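Local atomic coordinates of phosphoribosylformylglycinamidine synthase 2 (PDB entry 3VIU), a protein that belongs to the PurM-like (AIR synthase-related) family, carries two copies each of the N- and C-terminal family domains in one chain, and binds ADP and magnesium. Residues F557-E562 against L614-H619; K551-G556 against D608-G613; S491-E496 against S525-S530; Y366-R371 against E496-L501. All blocks are in the same frame, centred on the assembly; numbering follows the deposited sequence.

Contact 1: residues F557-E562 against L614-H619; sequences FRRPGE and LTRTAH
R558 and R616 bring two cationic guanidinium groups together in a stack, their planes 23° apart and their centres 4.5 Å from each other. The overlap is offset, so that R616 CD lies over the face of the R558 group, 3.6 Å from NH1. The same NH1 comes within 2.5 Å of R616 O. Arginine suits both positions because its flat, delocalised cation is weakly hydrated over its faces and can rest on methylenes or on another guanidinium. R616 runs straight from CG to NE, and its NH2 ends 3.4 Å from R559 NE, edge to edge and nearly coplanar; both are donors, so no bond forms. E562 OE1, 4.7 Å from R616 NE, probably eases the crowding of charge, as may E554 through a long, weak ion pair with R558. The segments lead into strands 563-567 and 618-620 of the seven-stranded mixed sheet in the second AIR synthase-related C-terminal domain. Strand 661-665, between them, positions the inner residues: T664 bonds E562 OE2 through its hydroxyl and T617 through its backbone. Held by T664, E562 OE2 meets T617 tip to tip, 3.6 Å from CG2. Two residues before T617, T615 OG1 receives a weak hydrogen bond from T617 N and is also hydrogen-bonded to T664 O, while the F557 ring packs on M633 of helix 625-634.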
# COMPACT_ATOMS: atom_id res chain seq x y z
N PHE A 557 6.68 -26.36 1.65
CA PHE A 557 6.44 -27.75 1.99
C PHE A 557 7.39 -28.00 3.15
O PHE A 557 8.59 -27.75 3.04
CB PHE A 557 6.78 -28.69 0.83
CG PHE A 557 5.84 -28.58 -0.34
CD1 PHE A 557 4.47 -28.47 -0.14
CD2 PHE A 557 6.33 -28.62 -1.65
CE1 PHE A 557 3.59 -28.42 -1.22
CE2 PHE A 557 5.47 -28.57 -2.74
CZ PHE A 557 4.09 -28.47 -2.53
N ARG A 558 6.87 -28.49 4.27
CA ARG A 558 7.73 -28.69 5.43
C ARG A 558 8.18 -30.10 5.71
O ARG A 558 9.19 -30.30 6.39
CB ARG A 558 7.05 -28.09 6.67
CG ARG A 558 7.63 -26.73 7.04
CD ARG A 558 6.92 -26.10 8.23
NE ARG A 558 5.59 -25.63 7.88
CZ ARG A 558 4.81 -24.93 8.69
NH1 ARG A 558 3.61 -24.54 8.29
NH2 ARG A 558 5.23 -24.62 9.91
N ARG A 559 7.46 -31.08 5.19
CA ARG A 559 7.81 -32.48 5.43
C ARG A 559 7.29 -33.39 4.33
O ARG A 559 6.28 -33.10 3.69
CB ARG A 559 7.26 -32.93 6.78
CG ARG A 559 5.86 -32.40 7.08
CD ARG A 559 5.22 -33.01 8.33
NE ARG A 559 6.00 -32.79 9.55
CZ ARG A 559 6.93 -33.62 10.01
NH1 ARG A 559 7.21 -34.75 9.36
NH2 ARG A 559 7.58 -33.33 11.13
N PRO A 560 7.98 -34.52 4.11
CA PRO A 560 7.56 -35.48 3.08
C PRO A 560 6.35 -36.31 3.54
O PRO A 560 6.13 -36.47 4.75
CB PRO A 560 8.80 -36.34 2.89
CG PRO A 560 9.41 -36.34 4.27
CD PRO A 560 9.28 -34.89 4.68
N GLY A 561 5.57 -36.82 2.59
CA GLY A 561 4.43 -37.65 2.92
C GLY A 561 3.10 -36.97 3.14
O GLY A 561 2.09 -37.63 3.39
N GLU A 562 3.07 -35.64 3.06
CA GLU A 562 1.82 -34.92 3.24
C GLU A 562 1.02 -34.97 1.95
O GLU A 562 1.60 -34.94 0.86
CB GLU A 562 2.09 -33.47 3.64
CG GLU A 562 2.55 -33.30 5.09
CD GLU A 562 2.64 -31.85 5.53
OE1 GLU A 562 2.68 -31.62 6.76
OE2 GLU A 562 2.68 -30.94 4.67
N LEU A 614 -6.32 -28.53 10.33
CA LEU A 614 -6.24 -29.54 9.29
C LEU A 614 -5.04 -29.33 8.37
O LEU A 614 -4.53 -30.28 7.77
CB LEU A 614 -7.51 -29.54 8.44
CG LEU A 614 -8.77 -30.13 9.09
CD1 LEU A 614 -9.99 -29.76 8.26
CD2 LEU A 614 -8.62 -31.64 9.21
N THR A 615 -4.59 -28.08 8.27
CA THR A 615 -3.46 -27.73 7.41
C THR A 615 -2.66 -26.55 7.96
O THR A 615 -3.23 -25.62 8.53
CB THR A 615 -3.93 -27.34 6.00
OG1 THR A 615 -2.80 -27.01 5.19
CG2 THR A 615 -4.85 -26.13 6.07
N ARG A 616 -1.34 -26.58 7.77
CA ARG A 616 -0.50 -25.48 8.21
C ARG A 616 0.41 -25.05 7.07
O ARG A 616 1.39 -24.34 7.27
CB ARG A 616 0.32 -25.87 9.44
CG ARG A 616 1.26 -27.01 9.19
CD ARG A 616 2.23 -27.19 10.34
NE ARG A 616 3.10 -28.34 10.09
CZ ARG A 616 4.07 -28.73 10.90
NH1 ARG A 616 4.32 -28.05 12.02
NH2 ARG A 616 4.80 -29.80 10.60
N THR A 617 0.09 -25.51 5.87
CA THR A 617 0.88 -25.13 4.70
C THR A 617 -0.06 -24.92 3.51
O THR A 617 -0.75 -25.84 3.05
CB THR A 617 2.00 -26.18 4.42
OG1 THR A 617 2.40 -26.12 3.05
CG2 THR A 617 1.54 -27.54 4.78
N ALA A 618 -0.11 -23.67 3.06
CA ALA A 618 -0.97 -23.27 1.96
C ALA A 618 -0.29 -22.21 1.10
O ALA A 618 0.61 -21.50 1.55
CB ALA A 618 -2.29 -22.72 2.51
N HIS A 619 -0.73 -22.09 -0.14
CA HIS A 619 -0.14 -21.14 -1.06
C HIS A 619 -1.15 -20.95 -2.18
O HIS A 619 -1.64 -21.94 -2.72
CB HIS A 619 1.16 -21.73 -1.62
CG HIS A 619 1.95 -20.78 -2.46
ND1 HIS A 619 2.56 -21.15 -3.64
CD2 HIS A 619 2.22 -19.46 -2.30
CE1 HIS A 619 3.17 -20.11 -4.17
NE2 HIS A 619 2.98 -19.07 -3.37

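Contact 2: residues K551-G556 against D608-G613; sequences KRAEMG and DLIQRG
I610 sends its side chain from the last turn of helix 596-611 into the loop K551-G556. Its CB points at that loop, and CG1 stands roughly anti to the backbone N (chi1 -153°), which carries the longer branch across the gap. CG1 packs against the methyl of A553, 3.6 Å from CB. A turn at chi2 (-73°) then lays the tip, CD1, over the flat peptide joining K551 to R552: it is 3.1 Å from K551 O and 3.4 Å from R552 N. A branched aliphatic chain suits this place, since one branch can reach out to the loop, and small A553 lets the backbone come close. The loop links strand 538-548 of one sheet to 563-567 of the seven-stranded mixed sheet, and helix 596-611 leads to that second sheet's edge strand 618-620. Just beyond I610 the helix stops in a Schellman motif. G613 adopts a positive phi (70°), easy for a residue without a side chain, and its N bonds back to I610 O at 3.0 Å, while L614 N probably bonds to L609 O. The carbonyls of this helix end carry partial negative charge, and K551 runs extended past them with CD 3.6 Å from Q611 O. Its ammonium goes on to a salt bridge with E548. Further along the loop, the backbone of E554 bonds to R616 and A618, and that of A553 to V476.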
# COMPACT_ATOMS: atom_id res chain seq x y z
N LYS A 551 -2.21 -20.86 14.98
CA LYS A 551 -2.99 -21.45 13.90
C LYS A 551 -2.65 -20.65 12.66
O LYS A 551 -3.46 -19.91 12.13
CB LYS A 551 -4.49 -21.35 14.21
CG LYS A 551 -4.89 -22.16 15.44
CD LYS A 551 -6.30 -21.84 15.91
CE LYS A 551 -6.64 -22.60 17.18
NZ LYS A 551 -7.94 -22.17 17.77
N ARG A 552 -1.41 -20.81 12.21
CA ARG A 552 -0.88 -20.10 11.06
C ARG A 552 -0.43 -21.10 10.01
O ARG A 552 -0.16 -22.25 10.32
CB ARG A 552 0.30 -19.23 11.51
CG ARG A 552 1.04 -18.48 10.40
CD ARG A 552 2.14 -19.32 9.73
NE ARG A 552 3.50 -19.00 10.19
CZ ARG A 552 3.93 -19.11 11.44
NH1 ARG A 552 3.11 -19.54 12.39
NH2 ARG A 552 5.18 -18.80 11.74
N ALA A 553 -0.37 -20.65 8.77
CA ALA A 553 0.07 -21.51 7.69
C ALA A 553 1.10 -20.76 6.87
O ALA A 553 1.03 -19.54 6.74
CB ALA A 553 -1.11 -21.91 6.81
N GLU A 554 2.08 -21.47 6.35
CA GLU A 554 3.08 -20.84 5.50
C GLU A 554 3.08 -21.63 4.20
O GLU A 554 2.53 -22.73 4.12
CB GLU A 554 4.46 -20.80 6.17
CG GLU A 554 5.01 -22.10 6.70
CD GLU A 554 6.32 -21.87 7.46
OE1 GLU A 554 6.28 -21.59 8.67
OE2 GLU A 554 7.40 -21.95 6.82
N MSE A 555 3.70 -21.08 3.17
CA MSE A 555 3.71 -21.71 1.86
C MSE A 555 4.65 -22.87 1.63
O MSE A 555 4.40 -23.71 0.77
CB MSE A 555 4.00 -20.65 0.81
CG MSE A 555 5.44 -20.20 0.86
SE MSE A 555 5.87 -19.08 -0.63
CE MSE A 555 5.68 -20.39 -2.02
N GLY A 556 5.76 -22.93 2.36
CA GLY A 556 6.72 -23.98 2.14
C GLY A 556 6.38 -25.41 2.53
O GLY A 556 5.83 -25.65 3.62
N ASP A 608 -10.88 -21.80 7.50
CA ASP A 608 -11.47 -22.84 8.34
C ASP A 608 -10.52 -24.01 8.47
O ASP A 608 -10.23 -24.48 9.57
CB ASP A 608 -12.79 -23.35 7.77
CG ASP A 608 -13.92 -22.38 7.97
OD1 ASP A 608 -13.83 -21.55 8.91
OD2 ASP A 608 -14.91 -22.44 7.21
N LEU A 609 -10.05 -24.46 7.31
CA LEU A 609 -9.12 -25.57 7.21
C LEU A 609 -7.92 -25.37 8.13
O LEU A 609 -7.49 -26.30 8.83
CB LEU A 609 -8.67 -25.69 5.75
CG LEU A 609 -8.84 -27.00 4.97
CD1 LEU A 609 -10.08 -27.76 5.40
CD2 LEU A 609 -8.89 -26.67 3.49
N ILE A 610 -7.40 -24.15 8.16
CA ILE A 610 -6.23 -23.84 8.98
C ILE A 610 -6.56 -23.66 10.47
O ILE A 610 -5.81 -24.13 11.33
CB ILE A 610 -5.53 -22.56 8.44
CG1 ILE A 610 -4.05 -22.56 8.79
CG2 ILE A 610 -6.18 -21.33 9.04
CD1 ILE A 610 -3.75 -22.31 10.25
N GLN A 611 -7.67 -23.00 10.78
CA GLN A 611 -8.06 -22.79 12.17
C GLN A 611 -8.39 -24.10 12.86
O GLN A 611 -8.18 -24.26 14.06
CB GLN A 611 -9.25 -21.83 12.25
CG GLN A 611 -9.00 -20.49 11.54
CD GLN A 611 -10.19 -19.56 11.57
OE1 GLN A 611 -11.33 -19.97 11.31
NE2 GLN A 611 -9.95 -18.29 11.89
N ARG A 612 -8.92 -25.06 12.10
CA ARG A 612 -9.27 -26.35 12.67
C ARG A 612 -8.04 -27.24 12.75
O ARG A 612 -8.14 -28.41 13.12
CB ARG A 612 -10.32 -27.05 11.82
CG ARG A 612 -11.64 -26.35 11.75
CD ARG A 612 -12.58 -27.13 10.86
NE ARG A 612 -13.88 -26.49 10.72
CZ ARG A 612 -14.88 -27.00 10.01
NH1 ARG A 612 -14.72 -28.16 9.38
NH2 ARG A 612 -16.03 -26.35 9.92
N GLY A 613 -6.89 -26.69 12.37
CA GLY A 613 -5.64 -27.45 12.41
C GLY A 613 -5.50 -28.55 11.38
O GLY A 613 -4.65 -29.43 11.53

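Contact 3: residues S491-E496 against S525-S530; sequences SPETPE and SLYNES. With PO4 (phosphate ion), chain C.
E529 OE1 is gripped twice, by the backbone N of S491 at 2.7 Å and by one bridging water, 2.5 Å from it. The S491 N-H meets it from above the carboxylate plane, with an angle of 152° at the hydrogen. The water also donates to S491 O and accepts from T494 OG1 at 2.6 Å. T494, the N-cap of helix 495-515, uses the same hydroxyl to take the N-H of G497, so a threonine here can serve helix and water at once. The contact ties the loop entering this helix to the end of strand 519-525, in the beta-alpha-beta crossover of the second AIR synthase-related N-terminal domain. Next to this, P492 CD sits over one face of the Y527 ring, 3.9 Å from its centroid, a CH-pi contact in which the rigid proline presents CD hydrogens slightly polarised by the adjacent N; P492 CG also touches L526 CD1. A second water joins E493 OE2 to Y527 OH. N528 ND2 bonds to S525 OG, which donates to a phosphate ion, probably from the crystallisation liquor, at 2.6 Å. With a backbone N-H and a water both donating to it, the E529 carboxylate is probably stabilised in its charged form.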
# COMPACT_ATOMS: atom_id res chain seq x y z
N SER A 491 -3.54 11.19 -16.13
CA SER A 491 -4.36 12.37 -15.99
C SER A 491 -5.84 12.03 -16.10
O SER A 491 -6.24 11.21 -16.93
CB SER A 491 -3.99 13.39 -17.06
OG SER A 491 -4.91 14.46 -17.05
N PRO A 492 -6.68 12.65 -15.25
CA PRO A 492 -8.12 12.43 -15.25
C PRO A 492 -8.80 13.36 -16.26
O PRO A 492 -10.01 13.29 -16.48
CB PRO A 492 -8.51 12.78 -13.82
CG PRO A 492 -7.62 13.96 -13.55
CD PRO A 492 -6.28 13.48 -14.10
N GLU A 493 -8.00 14.24 -16.87
CA GLU A 493 -8.49 15.19 -17.85
C GLU A 493 -9.08 14.42 -19.03
O GLU A 493 -10.29 14.44 -19.25
CB GLU A 493 -7.36 16.08 -18.35
CG GLU A 493 -6.53 16.73 -17.25
CD GLU A 493 -7.25 17.85 -16.53
OE1 GLU A 493 -8.38 17.62 -16.06
OE2 GLU A 493 -6.68 18.96 -16.43
N THR A 494 -8.22 13.73 -19.78
CA THR A 494 -8.68 12.96 -20.93
C THR A 494 -9.73 11.91 -20.54
O THR A 494 -9.69 11.35 -19.44
CB THR A 494 -7.50 12.23 -21.61
OG1 THR A 494 -7.06 11.15 -20.78
CG2 THR A 494 -6.35 13.19 -21.84
N PRO A 495 -10.69 11.65 -21.44
CA PRO A 495 -11.76 10.67 -21.19
C PRO A 495 -11.21 9.27 -20.88
O PRO A 495 -11.77 8.57 -20.04
CB PRO A 495 -12.55 10.68 -22.50
CG PRO A 495 -12.37 12.08 -22.99
CD PRO A 495 -10.90 12.33 -22.73
N GLU A 496 -10.13 8.87 -21.54
CA GLU A 496 -9.53 7.55 -21.33
C GLU A 496 -8.98 7.44 -19.90
O GLU A 496 -9.14 6.41 -19.25
CB GLU A 496 -8.37 7.30 -22.31
CG GLU A 496 -8.61 7.71 -23.75
CD GLU A 496 -8.40 9.20 -23.97
OE1 GLU A 496 -9.27 9.99 -23.56
OE2 GLU A 496 -7.36 9.58 -24.54
N SER A 525 -2.92 9.14 -6.49
CA SER A 525 -1.90 9.86 -7.22
C SER A 525 -2.32 9.90 -8.68
O SER A 525 -2.43 8.87 -9.33
CB SER A 525 -0.55 9.16 -7.09
OG SER A 525 0.42 9.81 -7.89
N LEU A 526 -2.56 11.10 -9.20
CA LEU A 526 -2.98 11.26 -10.58
C LEU A 526 -1.90 11.93 -11.43
O LEU A 526 -0.84 12.31 -10.92
CB LEU A 526 -4.26 12.09 -10.65
CG LEU A 526 -5.44 11.50 -9.88
CD1 LEU A 526 -6.62 12.43 -10.01
CD2 LEU A 526 -5.78 10.10 -10.42
N TYR A 527 -2.18 12.07 -12.72
CA TYR A 527 -1.25 12.71 -13.64
C TYR A 527 0.05 11.94 -13.82
O TYR A 527 1.10 12.52 -14.10
CB TYR A 527 -0.94 14.14 -13.17
CG TYR A 527 -2.14 15.04 -13.18
CD1 TYR A 527 -2.62 15.59 -14.37
CD2 TYR A 527 -2.84 15.31 -12.00
CE1 TYR A 527 -3.77 16.39 -14.39
CE2 TYR A 527 -3.98 16.09 -12.00
CZ TYR A 527 -4.45 16.63 -13.20
OH TYR A 527 -5.59 17.41 -13.20
N ASN A 528 -0.02 10.62 -13.65
CA ASN A 528 1.17 9.79 -13.83
C ASN A 528 1.21 9.38 -15.30
O ASN A 528 0.84 8.27 -15.65
CB ASN A 528 1.11 8.56 -12.93
CG ASN A 528 1.32 8.90 -11.47
OD1 ASN A 528 2.42 9.26 -11.07
ND2 ASN A 528 0.26 8.81 -10.67
N GLU A 529 1.64 10.31 -16.14
CA GLU A 529 1.75 10.07 -17.57
C GLU A 529 2.59 11.17 -18.19
O GLU A 529 2.75 12.25 -17.62
CB GLU A 529 0.36 10.06 -18.23
CG GLU A 529 -0.31 11.42 -18.36
CD GLU A 529 -1.65 11.36 -19.10
OE1 GLU A 529 -2.57 10.68 -18.59
OE2 GLU A 529 -1.79 11.98 -20.18
N SER A 530 3.14 10.87 -19.36
CA SER A 530 3.94 11.84 -20.09
C SER A 530 3.82 11.56 -21.58
O SER A 530 3.88 10.40 -22.01
CB SER A 530 5.40 11.76 -19.65
OG SER A 530 5.95 10.50 -19.98
P PO4 C . 2.79 11.72 -6.12
O1 PO4 C . 3.04 10.34 -5.67
O2 PO4 C . 3.77 12.09 -7.17
O3 PO4 C . 1.42 11.82 -6.68
O4 PO4 C . 2.93 12.65 -4.97
O HOH W 1 -4.86 10.90 -19.44
O HOH W 2 -5.46 20.21 -14.56

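Contact 4: residues Y366-R371 against E496-L501; sequences YVRVGR and EGYHEL
The Y498 ring and the R368 side chain cross at about a right angle, and this crossing organises the contact. R368 CB stands almost squarely over the ring centre, 3.7 Å from the Y498 centroid and 6° off its normal, a CH-pi contact. Beyond it the arginine extends along the same face, with CD 3.9 Å from Y498 CD1, before its guanidinium leaves for a salt bridge with E493. Tyrosine offers a broad face to the methylenes, while its CG, anti to the backbone N (chi1 -169°), directs the ring from the helix toward the extended loop. The backbone of R368 also borders the ring: its O lies 3.3 Å from Y498 CE2. At the phenolic end, V367 CA is 3.8 Å from Y498 OH. Farther along, the loop crosses the helix so closely that G370 must do without a CB, which would fall 2.9 Å from H499 CA. H499 turns its CB toward R371 N, 3.6 Å away, while the R371 side chain points off the helix. R371 O instead meets E496 CA at 3.2 Å in a CA-H...O contact, and R371 is joined to P495 by a backbone hydrogen bond. Segment 366-371 belongs to the connection between helices 357-361 and 374-380, and lies across the first turns of helix 495-515. Helix 48-51 borders the same place, L50 packing on Y498 and L501 and P49 on V367, while Y366 OH is bonded to E14 of helix 12-22.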
# COMPACT_ATOMS: atom_id res chain seq x y z
N TYR A 366 -14.61 17.82 -9.53
CA TYR A 366 -15.03 17.78 -10.92
C TYR A 366 -15.51 16.40 -11.38
O TYR A 366 -15.00 15.37 -10.94
CB TYR A 366 -13.88 18.26 -11.82
CG TYR A 366 -13.37 19.65 -11.50
CD1 TYR A 366 -14.20 20.76 -11.60
CD2 TYR A 366 -12.06 19.84 -11.07
CE1 TYR A 366 -13.74 22.04 -11.29
CE2 TYR A 366 -11.59 21.12 -10.75
CZ TYR A 366 -12.44 22.21 -10.86
OH TYR A 366 -11.98 23.47 -10.56
N VAL A 367 -16.51 16.41 -12.25
CA VAL A 367 -17.05 15.18 -12.80
C VAL A 367 -16.83 15.25 -14.30
O VAL A 367 -16.99 16.31 -14.91
CB VAL A 367 -18.55 15.04 -12.49
CG1 VAL A 367 -19.18 14.02 -13.42
CG2 VAL A 367 -18.74 14.61 -11.04
N ARG A 368 -16.45 14.13 -14.89
CA ARG A 368 -16.21 14.07 -16.32
C ARG A 368 -16.91 12.88 -16.93
O ARG A 368 -17.54 12.09 -16.23
CB ARG A 368 -14.71 13.96 -16.62
CG ARG A 368 -13.94 15.24 -16.40
CD ARG A 368 -12.46 14.96 -16.22
NE ARG A 368 -11.70 16.18 -15.97
CZ ARG A 368 -12.01 17.08 -15.04
NH1 ARG A 368 -13.06 16.88 -14.27
NH2 ARG A 368 -11.25 18.16 -14.87
N VAL A 369 -16.80 12.76 -18.25
CA VAL A 369 -17.38 11.64 -18.96
C VAL A 369 -16.22 10.79 -19.45
O VAL A 369 -15.44 11.21 -20.30
CB VAL A 369 -18.24 12.10 -20.16
CG1 VAL A 369 -19.52 12.76 -19.66
CG2 VAL A 369 -17.44 13.07 -21.03
N GLY A 370 -16.10 9.60 -18.89
CA GLY A 370 -15.04 8.71 -19.30
C GLY A 370 -15.42 7.95 -20.55
O GLY A 370 -16.60 7.78 -20.86
N ARG A 371 -14.40 7.52 -21.28
CA ARG A 371 -14.58 6.74 -22.49
C ARG A 371 -13.32 5.91 -22.62
O ARG A 371 -12.20 6.44 -22.60
CB ARG A 371 -14.74 7.62 -23.73
CG ARG A 371 -15.17 6.81 -24.95
CD ARG A 371 -15.38 7.66 -26.19
NE ARG A 371 -14.16 7.79 -26.98
CZ ARG A 371 -13.46 8.91 -27.09
NH1 ARG A 371 -13.86 10.01 -26.46
NH2 ARG A 371 -12.36 8.93 -27.84
N GLU A 496 -10.13 8.87 -21.54
CA GLU A 496 -9.53 7.55 -21.33
C GLU A 496 -8.98 7.44 -19.90
O GLU A 496 -9.14 6.41 -19.25
CB GLU A 496 -8.37 7.30 -22.31
CG GLU A 496 -8.61 7.71 -23.75
CD GLU A 496 -8.40 9.20 -23.97
OE1 GLU A 496 -9.27 9.99 -23.56
OE2 GLU A 496 -7.36 9.58 -24.54
N GLY A 497 -8.32 8.50 -19.44
CA GLY A 497 -7.76 8.51 -18.11
C GLY A 497 -8.83 8.48 -17.03
O GLY A 497 -8.75 7.71 -16.08
N TYR A 498 -9.84 9.34 -17.17
CA TYR A 498 -10.92 9.39 -16.20
C TYR A 498 -11.63 8.04 -16.19
O TYR A 498 -12.07 7.56 -15.14
CB TYR A 498 -11.93 10.48 -16.58
CG TYR A 498 -12.93 10.78 -15.50
CD1 TYR A 498 -12.58 11.56 -14.38
CD2 TYR A 498 -14.24 10.30 -15.58
CE1 TYR A 498 -13.51 11.84 -13.38
CE2 TYR A 498 -15.17 10.58 -14.58
CZ TYR A 498 -14.80 11.35 -13.49
OH TYR A 498 -15.75 11.63 -12.53
N HIS A 499 -11.73 7.42 -17.35
CA HIS A 499 -12.38 6.12 -17.44
C HIS A 499 -11.62 5.10 -16.58
O HIS A 499 -12.22 4.34 -15.83
CB HIS A 499 -12.44 5.66 -18.89
CG HIS A 499 -13.12 4.35 -19.08
ND1 HIS A 499 -12.43 3.16 -19.20
CD2 HIS A 499 -14.43 4.03 -19.16
CE1 HIS A 499 -13.28 2.17 -19.35
NE2 HIS A 499 -14.51 2.67 -19.33
N GLU A 500 -10.30 5.09 -16.70
CA GLU A 500 -9.49 4.16 -15.92
C GLU A 500 -9.65 4.42 -14.42
O GLU A 500 -9.71 3.48 -13.63
CB GLU A 500 -8.03 4.29 -16.34
CG GLU A 500 -7.82 4.02 -17.81
CD GLU A 500 -6.37 4.09 -18.23
OE1 GLU A 500 -5.69 5.07 -17.89
OE2 GLU A 500 -5.90 3.16 -18.92
N LEU A 501 -9.74 5.69 -14.04
CA LEU A 501 -9.91 6.04 -12.64
C LEU A 501 -11.27 5.57 -12.17
O LEU A 501 -11.41 5.01 -11.09
CB LEU A 501 -9.80 7.55 -12.45
CG LEU A 501 -10.16 8.09 -11.05
CD1 LEU A 501 -9.17 7.58 -10.00
CD2 LEU A 501 -10.16 9.61 -11.09

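The four contacts form two pairs, on either side of a gap of about 28 to 30 Å between nearest atoms. Contacts 1 and 2 touch, their centres 9 Å apart, around helix 596-611 and strand 618-620; contacts 3 and 4 are equally close, share E496 and use helix 495-515. Contact 4 is a surface contact, whereas the other three are partly buried. Contact 2 is mainly aliphatic, and its neighbour 1 adds stacked arginines at its exposed rim, over buried T617, E562 and F557. Contact 3 relies on hydrogen bonds, water and a carboxylate, while contact 4 has no hydrogen bond between its own segments and depends on CH-pi packing; the E493-R368 salt bridge links those two.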